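Local structure of secreted effector protein sseI (Salmonella enterica subsp. enterica serovar Typhimurium, 4G29) at residues R62-F67 / I133-F138; T78-V83 / A98-N103; D91-V96 / L115-W120. The protein is a secreted Salmonella virulence factor whose catalytic domain has a papain-like cysteine protease fold and probably acts as a hydrolase through a Cys-His-Asp triad. All coordinates share one frame; numbering follows the deposited sequence.

Contact 1 of 3, residues R62-F67 / I133-F138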
loop_
_atom_site.group_PDB
_atom_site.type_symbol
_atom_site.label_atom_id
_atom_site.label_comp_id
_atom_site.label_asym_id
_atom_site.label_seq_id
_atom_site.Cartn_x
_atom_site.Cartn_y
_atom_site.Cartn_z
ATOM N N ARG A 62 -7.607 5.391 -7.246
ATOM C CA ARG A 62 -6.404 6.128 -6.962
ATOM C C ARG A 62 -5.278 5.131 -6.717
ATOM O O ARG A 62 -5.546 3.994 -6.287
ATOM C CB ARG A 62 -6.587 6.994 -5.723
ATOM C CG ARG A 62 -7.448 8.207 -5.909
ATOM C CD ARG A 62 -8.338 8.388 -4.699
ATOM N NE ARG A 62 -9.417 7.403 -4.672
ATOM C CZ ARG A 62 -10.157 7.079 -3.613
ATOM N NH1 ARG A 62 -9.964 7.652 -2.407
ATOM N NH2 ARG A 62 -11.128 6.195 -3.750
ATOM N N TYR A 63 -4.049 5.643 -6.880
ATOM C CA TYR A 63 -2.828 4.906 -6.731
ATOM C C TYR A 63 -2.135 5.462 -5.504
ATOM O O TYR A 63 -1.820 6.622 -5.465
ATOM C CB TYR A 63 -1.997 5.036 -7.984
ATOM C CG TYR A 63 -2.717 4.486 -9.195
ATOM C CD1 TYR A 63 -2.802 3.104 -9.422
ATOM C CD2 TYR A 63 -3.399 5.333 -10.062
ATOM C CE1 TYR A 63 -3.458 2.597 -10.524
ATOM C CE2 TYR A 63 -4.139 4.814 -11.130
ATOM C CZ TYR A 63 -4.138 3.480 -11.372
ATOM O OH TYR A 63 -4.878 3.060 -12.459
ATOM N N ARG A 64 -1.940 4.583 -4.526
ATOM C CA ARG A 64 -1.404 4.947 -3.253
ATOM C C ARG A 64 0.088 4.670 -3.185
ATOM O O ARG A 64 0.502 3.505 -3.176
ATOM C CB ARG A 64 -2.167 4.214 -2.116
ATOM C CG ARG A 64 -1.730 4.660 -0.705
ATOM C CD ARG A 64 -2.763 4.266 0.359
ATOM N NE ARG A 64 -3.996 5.037 0.196
ATOM C CZ ARG A 64 -5.017 5.055 1.047
ATOM N NH1 ARG A 64 -5.012 4.253 2.089
ATOM N NH2 ARG A 64 -6.073 5.840 0.851
ATOM N N GLY A 65 0.892 5.733 -3.120
ATOM C CA GLY A 65 2.341 5.651 -2.956
ATOM C C GLY A 65 2.684 5.782 -1.489
ATOM O O GLY A 65 2.125 6.668 -0.803
ATOM N N ILE A 66 3.495 4.879 -0.987
ATOM C CA ILE A 66 3.806 4.769 0.420
ATOM C C ILE A 66 5.331 4.756 0.685
ATOM O O ILE A 66 6.130 4.134 -0.088
ATOM C CB ILE A 66 3.186 3.433 0.998
ATOM C CG1 ILE A 66 1.701 3.347 0.679
ATOM C CG2 ILE A 66 3.512 3.150 2.524
ATOM C CD1 ILE A 66 1.234 1.919 0.443
ATOM N N PHE A 67 5.755 5.462 1.745
ATOM C CA PHE A 67 7.096 5.249 2.269
ATOM C C PHE A 67 7.044 4.672 3.690
ATOM O O PHE A 67 6.153 5.023 4.493
ATOM C CB PHE A 67 7.926 6.517 2.330
ATOM C CG PHE A 67 8.502 6.986 0.993
ATOM C CD1 PHE A 67 9.015 6.072 0.016
ATOM C CD2 PHE A 67 8.656 8.355 0.740
ATOM C CE1 PHE A 67 9.570 6.529 -1.172
ATOM C CE2 PHE A 67 9.187 8.809 -0.505
ATOM C CZ PHE A 67 9.677 7.868 -1.416
ATOM N N ILE A 133 5.384 5.550 8.684
ATOM C CA ILE A 133 4.684 5.196 7.450
ATOM C C ILE A 133 3.757 6.336 7.049
ATOM O O ILE A 133 2.925 6.776 7.850
ATOM C CB ILE A 133 3.889 3.898 7.599
ATOM C CG1 ILE A 133 4.791 2.761 8.125
ATOM C CG2 ILE A 133 3.210 3.552 6.239
ATOM C CD1 ILE A 133 4.112 1.400 8.206
ATOM N N TYR A 134 3.898 6.787 5.805
ATOM C CA TYR A 134 2.981 7.779 5.217
ATOM C C TYR A 134 2.767 7.510 3.724
ATOM O O TYR A 134 3.574 6.829 3.099
ATOM C CB TYR A 134 3.485 9.203 5.508
ATOM C CG TYR A 134 4.795 9.595 4.931
ATOM C CD1 TYR A 134 4.949 9.837 3.536
ATOM C CD2 TYR A 134 5.902 9.716 5.741
ATOM C CE1 TYR A 134 6.163 10.227 3.044
ATOM C CE2 TYR A 134 7.113 10.121 5.244
ATOM C CZ TYR A 134 7.247 10.360 3.922
ATOM O OH TYR A 134 8.474 10.721 3.455
ATOM N N TYR A 135 1.738 8.141 3.189
ATOM C CA TYR A 135 1.326 7.949 1.821
ATOM C C TYR A 135 0.705 9.186 1.194
ATOM O O TYR A 135 0.317 10.179 1.881
ATOM C CB TYR A 135 0.382 6.745 1.762
ATOM C CG TYR A 135 -1.025 7.004 2.310
ATOM C CD1 TYR A 135 -1.976 7.645 1.518
ATOM C CD2 TYR A 135 -1.395 6.574 3.586
ATOM C CE1 TYR A 135 -3.243 7.856 1.969
ATOM C CE2 TYR A 135 -2.654 6.810 4.071
ATOM C CZ TYR A 135 -3.581 7.421 3.266
ATOM O OH TYR A 135 -4.849 7.603 3.812
ATOM N N THR A 136 0.551 9.098 -0.135
ATOM C CA THR A 136 -0.193 10.061 -0.870
ATOM C C THR A 136 -0.955 9.263 -1.957
ATOM O O THR A 136 -0.402 8.317 -2.496
ATOM C CB THR A 136 0.725 11.110 -1.573
ATOM O OG1 THR A 136 1.594 11.734 -0.631
ATOM C CG2 THR A 136 -0.106 12.161 -2.391
ATOM N N ASP A 137 -2.224 9.606 -2.189
ATOM C CA ASP A 137 -3.004 9.088 -3.317
ATOM C C ASP A 137 -2.899 9.959 -4.564
ATOM O O ASP A 137 -2.964 11.212 -4.498
ATOM C CB ASP A 137 -4.478 8.901 -2.907
ATOM C CG ASP A 137 -4.688 7.854 -1.839
ATOM O OD1 ASP A 137 -3.883 6.941 -1.725
ATOM O OD2 ASP A 137 -5.695 7.950 -1.094
ATOM N N PHE A 138 -2.812 9.295 -5.717
ATOM C CA PHE A 138 -2.607 9.941 -7.013
ATOM C C PHE A 138 -3.611 9.401 -8.003
ATOM O O PHE A 138 -4.084 8.264 -7.894
ATOM C CB PHE A 138 -1.192 9.646 -7.532
ATOM C CG PHE A 138 -0.119 10.139 -6.658
ATOM C CD1 PHE A 138 0.399 11.402 -6.853
ATOM C CD2 PHE A 138 0.454 9.337 -5.664
ATOM C CE1 PHE A 138 1.421 11.881 -6.051
ATOM C CE2 PHE A 138 1.517 9.851 -4.892
ATOM C CZ PHE A 138 1.959 11.083 -5.080
HETATM O O HOH W 1 -7.862 9.315 -1.391
HETATM O O HOH W 2 -6.681 5.011 4.171
#

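Contact 2 of 3, residues T78-V83 / A98-N103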
loop_
_atom_site.group_PDB
_atom_site.type_symbol
_atom_site.label_atom_id
_atom_site.label_comp_id
_atom_site.label_asym_id
_atom_site.label_seq_id
_atom_site.Cartn_x
_atom_site.Cartn_y
_atom_site.Cartn_z
ATOM N N THR A 78 12.003 2.699 2.238
ATOM C CA THR A 78 11.298 1.606 1.578
ATOM C C THR A 78 10.001 2.131 0.981
ATOM O O THR A 78 9.253 2.853 1.651
ATOM C CB THR A 78 11.045 0.532 2.555
ATOM O OG1 THR A 78 12.299 0.034 3.037
ATOM C CG2 THR A 78 10.181 -0.610 1.915
ATOM N N ASN A 79 9.740 1.767 -0.260
ATOM C CA ASN A 79 8.500 2.186 -0.905
ATOM C C ASN A 79 7.521 1.028 -1.018
ATOM O O ASN A 79 7.873 -0.183 -0.865
ATOM C CB ASN A 79 8.748 2.972 -2.200
ATOM C CG ASN A 79 9.285 2.110 -3.329
ATOM O OD1 ASN A 79 9.504 0.905 -3.123
ATOM N ND2 ASN A 79 9.476 2.691 -4.538
ATOM N N HIS A 80 6.276 1.371 -1.254
ATOM C CA HIS A 80 5.233 0.403 -1.472
ATOM C C HIS A 80 4.070 1.113 -2.195
ATOM O O HIS A 80 3.977 2.342 -2.194
ATOM C CB HIS A 80 4.739 -0.193 -0.149
ATOM C CG HIS A 80 3.859 -1.397 -0.310
ATOM N ND1 HIS A 80 4.267 -2.544 -0.959
ATOM C CD2 HIS A 80 2.582 -1.626 0.091
ATOM C CE1 HIS A 80 3.280 -3.420 -0.946
ATOM N NE2 HIS A 80 2.237 -2.879 -0.332
ATOM N N PHE A 81 3.250 0.315 -2.835
ATOM C CA PHE A 81 2.116 0.805 -3.640
ATOM C C PHE A 81 0.878 -0.041 -3.461
ATOM O O PHE A 81 0.937 -1.280 -3.454
ATOM C CB PHE A 81 2.475 0.911 -5.124
ATOM C CG PHE A 81 3.646 1.822 -5.378
ATOM C CD1 PHE A 81 3.459 3.170 -5.507
ATOM C CD2 PHE A 81 4.912 1.309 -5.479
ATOM C CE1 PHE A 81 4.508 3.996 -5.690
ATOM C CE2 PHE A 81 5.972 2.179 -5.673
ATOM C CZ PHE A 81 5.759 3.484 -5.760
ATOM N N ALA A 82 -0.264 0.619 -3.367
ATOM C CA ALA A 82 -1.524 -0.083 -3.293
ATOM C C ALA A 82 -2.524 0.662 -4.206
ATOM O O ALA A 82 -2.219 1.754 -4.673
ATOM C CB ALA A 82 -2.058 -0.143 -1.829
ATOM N N VAL A 83 -3.711 0.121 -4.352
ATOM C CA VAL A 83 -4.755 0.771 -5.186
ATOM C C VAL A 83 -6.018 0.953 -4.348
ATOM O O VAL A 83 -6.406 0.050 -3.606
ATOM C CB VAL A 83 -5.016 -0.022 -6.495
ATOM C CG1 VAL A 83 -5.928 0.736 -7.432
ATOM C CG2 VAL A 83 -3.687 -0.379 -7.236
ATOM N N ALA A 98 1.275 -6.761 -0.009
ATOM C CA ALA A 98 1.646 -6.248 1.327
ATOM C C ALA A 98 2.620 -7.195 2.014
ATOM O O ALA A 98 3.536 -6.793 2.739
ATOM C CB ALA A 98 0.343 -6.076 2.229
ATOM N N HIS A 99 2.372 -8.471 1.811
ATOM C CA HIS A 99 3.162 -9.510 2.440
ATOM C C HIS A 99 4.591 -9.591 1.969
ATOM O O HIS A 99 5.372 -10.405 2.546
ATOM C CB HIS A 99 2.531 -10.889 2.370
ATOM C CG HIS A 99 2.114 -11.261 0.995
ATOM N ND1 HIS A 99 2.574 -12.386 0.346
ATOM C CD2 HIS A 99 1.361 -10.590 0.110
ATOM C CE1 HIS A 99 2.014 -12.432 -0.858
ATOM N NE2 HIS A 99 1.296 -11.339 -1.028
ATOM N N GLN A 100 4.977 -8.750 1.008
ATOM C CA GLN A 100 6.410 -8.587 0.725
ATOM C C GLN A 100 7.220 -8.170 1.974
ATOM O O GLN A 100 8.413 -8.375 2.010
ATOM C CB GLN A 100 6.691 -7.669 -0.446
ATOM C CG GLN A 100 6.506 -6.204 -0.191
ATOM C CD GLN A 100 7.237 -5.295 -1.159
ATOM O OE1 GLN A 100 8.329 -5.623 -1.639
ATOM N NE2 GLN A 100 6.699 -4.080 -1.359
ATOM N N PHE A 101 6.547 -7.630 2.989
ATOM C CA PHE A 101 7.171 -7.153 4.230
ATOM C C PHE A 101 7.170 -8.154 5.388
ATOM O O PHE A 101 7.779 -7.896 6.454
ATOM C CB PHE A 101 6.517 -5.837 4.676
ATOM C CG PHE A 101 6.628 -4.755 3.658
ATOM C CD1 PHE A 101 7.866 -4.369 3.210
ATOM C CD2 PHE A 101 5.496 -4.161 3.132
ATOM C CE1 PHE A 101 8.021 -3.409 2.247
ATOM C CE2 PHE A 101 5.604 -3.180 2.179
ATOM C CZ PHE A 101 6.854 -2.800 1.723
ATOM N N GLU A 102 6.517 -9.296 5.186
ATOM C CA GLU A 102 6.392 -10.328 6.242
ATOM C C GLU A 102 7.707 -10.671 6.914
ATOM O O GLU A 102 7.773 -10.830 8.163
ATOM C CB GLU A 102 5.791 -11.609 5.669
ATOM C CG GLU A 102 5.284 -12.566 6.743
ATOM C CD GLU A 102 4.837 -13.907 6.172
ATOM O OE1 GLU A 102 5.152 -14.185 4.984
ATOM O OE2 GLU A 102 4.185 -14.686 6.926
ATOM N N ASN A 103 8.737 -10.790 6.095
ATOM C CA ASN A 103 10.073 -11.143 6.534
ATOM C C ASN A 103 11.005 -9.943 6.755
ATOM O O ASN A 103 12.217 -10.144 6.879
ATOM C CB ASN A 103 10.680 -12.135 5.527
ATOM C CG ASN A 103 9.947 -13.482 5.526
ATOM O OD1 ASN A 103 9.705 -14.061 6.582
ATOM N ND2 ASN A 103 9.558 -13.968 4.343
#

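Contact 3 of 3, residues D91-V96 / L115-W120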
loop_
_atom_site.group_PDB
_atom_site.type_symbol
_atom_site.label_atom_id
_atom_site.label_comp_id
_atom_site.label_asym_id
_atom_site.label_seq_id
_atom_site.Cartn_x
_atom_site.Cartn_y
_atom_site.Cartn_z
ATOM N N ASP A 91 -14.356 3.708 0.663
ATOM C CA ASP A 91 -13.070 3.356 0.033
ATOM C C ASP A 91 -12.581 1.984 0.487
ATOM O O ASP A 91 -12.665 1.639 1.661
ATOM C CB ASP A 91 -12.029 4.406 0.372
ATOM C CG ASP A 91 -12.136 5.679 -0.508
ATOM O OD1 ASP A 91 -12.917 5.686 -1.483
ATOM O OD2 ASP A 91 -11.411 6.684 -0.219
ATOM N N TYR A 92 -12.068 1.210 -0.477
ATOM C CA TYR A 92 -11.354 -0.044 -0.233
ATOM C C TYR A 92 -9.937 0.013 -0.837
ATOM O O TYR A 92 -9.713 0.649 -1.861
ATOM C CB TYR A 92 -12.181 -1.197 -0.843
ATOM C CG TYR A 92 -13.511 -1.309 -0.152
ATOM C CD1 TYR A 92 -13.656 -2.052 1.018
ATOM C CD2 TYR A 92 -14.589 -0.564 -0.595
ATOM C CE1 TYR A 92 -14.882 -2.134 1.650
ATOM C CE2 TYR A 92 -15.784 -0.621 0.034
ATOM C CZ TYR A 92 -15.928 -1.409 1.169
ATOM O OH TYR A 92 -17.144 -1.489 1.833
ATOM N N VAL A 93 -9.014 -0.645 -0.170
ATOM C CA VAL A 93 -7.634 -0.717 -0.589
ATOM C C VAL A 93 -7.354 -2.166 -0.951
ATOM O O VAL A 93 -7.539 -3.058 -0.138
ATOM C CB VAL A 93 -6.674 -0.249 0.483
ATOM C CG1 VAL A 93 -5.243 -0.221 -0.059
ATOM C CG2 VAL A 93 -7.073 1.171 0.975
ATOM N N PHE A 94 -6.956 -2.374 -2.199
ATOM C CA PHE A 94 -6.385 -3.630 -2.668
ATOM C C PHE A 94 -4.866 -3.502 -2.553
ATOM O O PHE A 94 -4.214 -2.663 -3.234
ATOM C CB PHE A 94 -6.811 -3.896 -4.107
ATOM C CG PHE A 94 -8.210 -4.436 -4.276
ATOM C CD1 PHE A 94 -9.331 -3.693 -3.925
ATOM C CD2 PHE A 94 -8.402 -5.644 -4.965
ATOM C CE1 PHE A 94 -10.644 -4.195 -4.148
ATOM C CE2 PHE A 94 -9.638 -6.117 -5.216
ATOM C CZ PHE A 94 -10.791 -5.415 -4.780
ATOM N N ASP A 95 -4.289 -4.322 -1.689
ATOM C CA ASP A 95 -2.859 -4.308 -1.450
ATOM C C ASP A 95 -2.381 -5.747 -1.435
ATOM O O ASP A 95 -2.046 -6.307 -0.385
ATOM C CB ASP A 95 -2.586 -3.582 -0.120
ATOM C CG ASP A 95 -1.098 -3.404 0.200
ATOM O OD1 ASP A 95 -0.247 -3.829 -0.590
ATOM O OD2 ASP A 95 -0.818 -2.819 1.287
ATOM N N VAL A 96 -2.397 -6.336 -2.622
ATOM C CA VAL A 96 -2.152 -7.755 -2.799
ATOM C C VAL A 96 -0.663 -8.171 -2.727
ATOM O O VAL A 96 -0.370 -9.348 -2.823
ATOM C CB VAL A 96 -2.848 -8.338 -4.053
ATOM C CG1 VAL A 96 -4.374 -7.994 -4.087
ATOM C CG2 VAL A 96 -2.216 -7.852 -5.347
ATOM N N LEU A 115 -9.094 -4.672 1.936
ATOM C CA LEU A 115 -9.643 -4.169 3.163
ATOM C C LEU A 115 -10.332 -2.853 2.950
ATOM O O LEU A 115 -10.045 -2.170 1.997
ATOM C CB LEU A 115 -8.562 -3.949 4.216
ATOM C CG LEU A 115 -7.837 -5.186 4.790
ATOM C CD1 LEU A 115 -6.678 -4.774 5.629
ATOM C CD2 LEU A 115 -8.859 -5.988 5.644
ATOM N N SER A 116 -11.217 -2.443 3.860
ATOM C CA SER A 116 -11.629 -1.032 3.792
ATOM C C SER A 116 -10.424 -0.126 4.050
ATOM O O SER A 116 -9.399 -0.568 4.589
ATOM C CB SER A 116 -12.714 -0.697 4.805
ATOM O OG SER A 116 -12.174 -0.574 6.125
ATOM N N ALA A 117 -10.525 1.147 3.685
ATOM C CA ALA A 117 -9.390 2.046 3.892
ATOM C C ALA A 117 -9.075 2.125 5.378
ATOM O O ALA A 117 -7.923 2.169 5.755
ATOM C CB ALA A 117 -9.667 3.426 3.357
ATOM N N ASP A 118 -10.083 2.144 6.248
ATOM C CA ASP A 118 -9.793 2.273 7.655
ATOM C C ASP A 118 -9.155 0.988 8.177
ATOM O O ASP A 118 -8.296 1.067 9.069
ATOM C CB ASP A 118 -11.053 2.583 8.462
ATOM C CG ASP A 118 -11.520 4.032 8.310
ATOM O OD1 ASP A 118 -10.863 4.880 7.677
ATOM O OD2 ASP A 118 -12.577 4.334 8.852
ATOM N N GLU A 119 -9.591 -0.175 7.662
ATOM C CA GLU A 119 -9.034 -1.443 8.103
ATOM C C GLU A 119 -7.602 -1.550 7.644
ATOM O O GLU A 119 -6.756 -2.081 8.368
ATOM C CB GLU A 119 -9.854 -2.624 7.601
ATOM C CG GLU A 119 -11.189 -2.773 8.217
ATOM C CD GLU A 119 -12.109 -3.728 7.485
ATOM O OE1 GLU A 119 -11.982 -3.945 6.266
ATOM O OE2 GLU A 119 -13.028 -4.253 8.164
ATOM N N TRP A 120 -7.315 -1.025 6.439
ATOM C CA TRP A 120 -5.970 -1.064 5.864
ATOM C C TRP A 120 -4.996 -0.259 6.770
ATOM O O TRP A 120 -3.921 -0.724 7.170
ATOM C CB TRP A 120 -5.994 -0.556 4.440
ATOM C CG TRP A 120 -4.641 -0.556 3.715
ATOM C CD1 TRP A 120 -4.097 -1.589 3.017
ATOM C CD2 TRP A 120 -3.687 0.506 3.687
ATOM N NE1 TRP A 120 -2.868 -1.247 2.537
ATOM C CE2 TRP A 120 -2.594 0.057 2.920
ATOM C CE3 TRP A 120 -3.653 1.816 4.201
ATOM C CZ2 TRP A 120 -1.527 0.823 2.674
ATOM C CZ3 TRP A 120 -2.539 2.581 3.959
ATOM C CH2 TRP A 120 -1.494 2.088 3.195
#

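Contact 1 of 3, residues R62-F67 / I133-F138
Arg-64 and Asp-137 face each other across two antiparallel strands and meet side-on. NE of Arg-64 donates to OD1 of Asp-137 at 2.7 Å and NH2 of Arg-64 to OD2 of Asp-137 at 2.9 Å, each carboxylate oxygen using its syn lone pair, with the two flat groups within 12° of coplanar. This pairing takes the edge of the guanidinium; one face lies on the ring of Tyr-135, CZ of Arg-64 standing 3.9 Å from the ring centroid in a cation-pi stack with planes 16° apart. Tyr-135 CG lies between the backbone N and the carbonyl carbon (chi1 74°), and the ring beyond it lies against the guanidinium. Salt bridge and stack together leave the guanidinium little freedom to turn.

The backbones carrying these groups, strands 61-69 and 132-138, are neighbours in the antiparallel sheet of the papain-like fold, and paired backbone bonds join Tyr-63 to Phe-138, Gly-65 to Thr-136 and Phe-67 to Tyr-134. Ile-66 CG2 packs on Ile-133 CG2 at 3.7 Å, and Trp-120 of helix 117-126 touches both Arg-64 and Ile-66.

Arg-62 marks the looser, wetter side. Its NH1 reaches Asp-137 OD2 through a water, while its direct salt bridge goes to Asp-91 and its NE is hydrogen-bonded to Asn-60 O. A second water accepts from Arg-64 NH1 at 2.8 Å and is also hydrogen-bonded to Tyr-135 OH.

Contact 2 of 3, residues T78-V83 / A98-N103
The imidazole of His-80 has Phe-101 over one face and the amide of Gln-100 near its edge. Phe-101 comes edge first: its CE2 sits 3.4 Å above the imidazole plane of His-80, nearer the rim than the middle, and the two rings make an edge-to-face pair with planes at 68° and centroids 4.9 Å apart. The phenyl ring has neighbours of its own. CG of Gln-100 lies over the centre of one face, while the carbonyl oxygen of Asn-79 and CB of His-80 lie at its edge. Thr-78 adds a methyl, its CG2 meeting CE1 of Phe-101 tip to tip at 3.6 Å.

One polar bond crosses the contact. Gln-100 NE2 donates to His-80 ND1 at 2.9 Å, moderately bent at 145°; the acceptor nitrogen lies close to the amide plane, whereas the donor is tilted 21° from the imidazole plane. His-80 CG lies anti to the backbone N, on the side of segment 98-103.

On its other nitrogen, NE2, the ring is hydrogen-bonded to Asp-95 OD1, and it also touches Cys-42. This is consistent with a Cys-His-Asp triad, as in members of the cysteine protease superfamily whose third residue is aspartate, with the ring held at both nitrogens and against one face. Within the fold, strand 78-87 runs beside strand 61-69, whose Ile-66 touches His-80; helix 42-55 brings Cys-42 to the imidazole, and Tyr-124 of helix 117-126 touches both His-80 and Ala-98 of the short 3-10 turn.

Contact 3 of 3, residues D91-V96 / L115-W120
Asp-95 takes the indole N-H of Trp-120 on the anti side of its carboxylate, the less usual approach to such an oxygen. NE1 of Trp-120 donates to OD2 of Asp-95 at 2.9 Å and nearly straight (166°), OD2 lying close to the indole plane while carboxylate and ring planes stand 45° apart. Asp-95 CG is anti to the backbone N (chi1 -176°), which puts it on the side of Trp-120.

Val-93, on the strand, packs against the start of the helix. Its CG1 rests over a face of the indole of Trp-120, 3.6 Å from the centroid of the five-membered ring in a CH-pi contact, while CG2 of Val-93 turns to Ala-117 CA at 3.8 Å. The backbones of Val-93 and Leu-115 form an antiparallel hydrogen-bonded pair, with N of Val-93 donating to O of Leu-115 at 2.8 Å. After Ser-116 the strand gives way to a helix. Ala-117 N, in the helix's first turn, still donates to Asp-91 O at 3.0 Å, from well above the carbonyl plane.

Ser-116 N-caps this helix in a capping box: its OG accepts from Glu-119 N, and N of Ser-116 donates to Glu-119 OE1 at 2.9 Å. Strand 113-116 thus runs straight into helix 117-126, and both ends of that junction bond to segment 91-96.

Asp-95 OD2 also bonds Tyr-124 OH, while OD1 is the oxygen turned to the histidine. Donors at both oxygens should limit rotation of the carboxylate; Trp-120 and Tyr-124 would then act as a second shell that positions the probable acidic member of the triad.

Overall arrangement
All three contacts reach one antiparallel sheet, contact 2 through strand 78-87 alone, and their centres lie 12 to 13 Å apart. The strands run in the order 113-116, 90-95, 78-87, 61-69, 132-138, 164-165. Along the chain, contact 1 closes a loop within which contacts 2 and 3 are both nested, their own segments alternating. Strand 78-87 links all three: it pairs with 61-69 of contact 1 on one side and with 90-95 of contact 3 on the other. Helix 117-126 starts in contact 3 and leads on towards strand 132-138. Sheet pairing thereby sets the histidine of contact 2 beside the aspartate of contact 3, consistent with a papain-like catalytic centre.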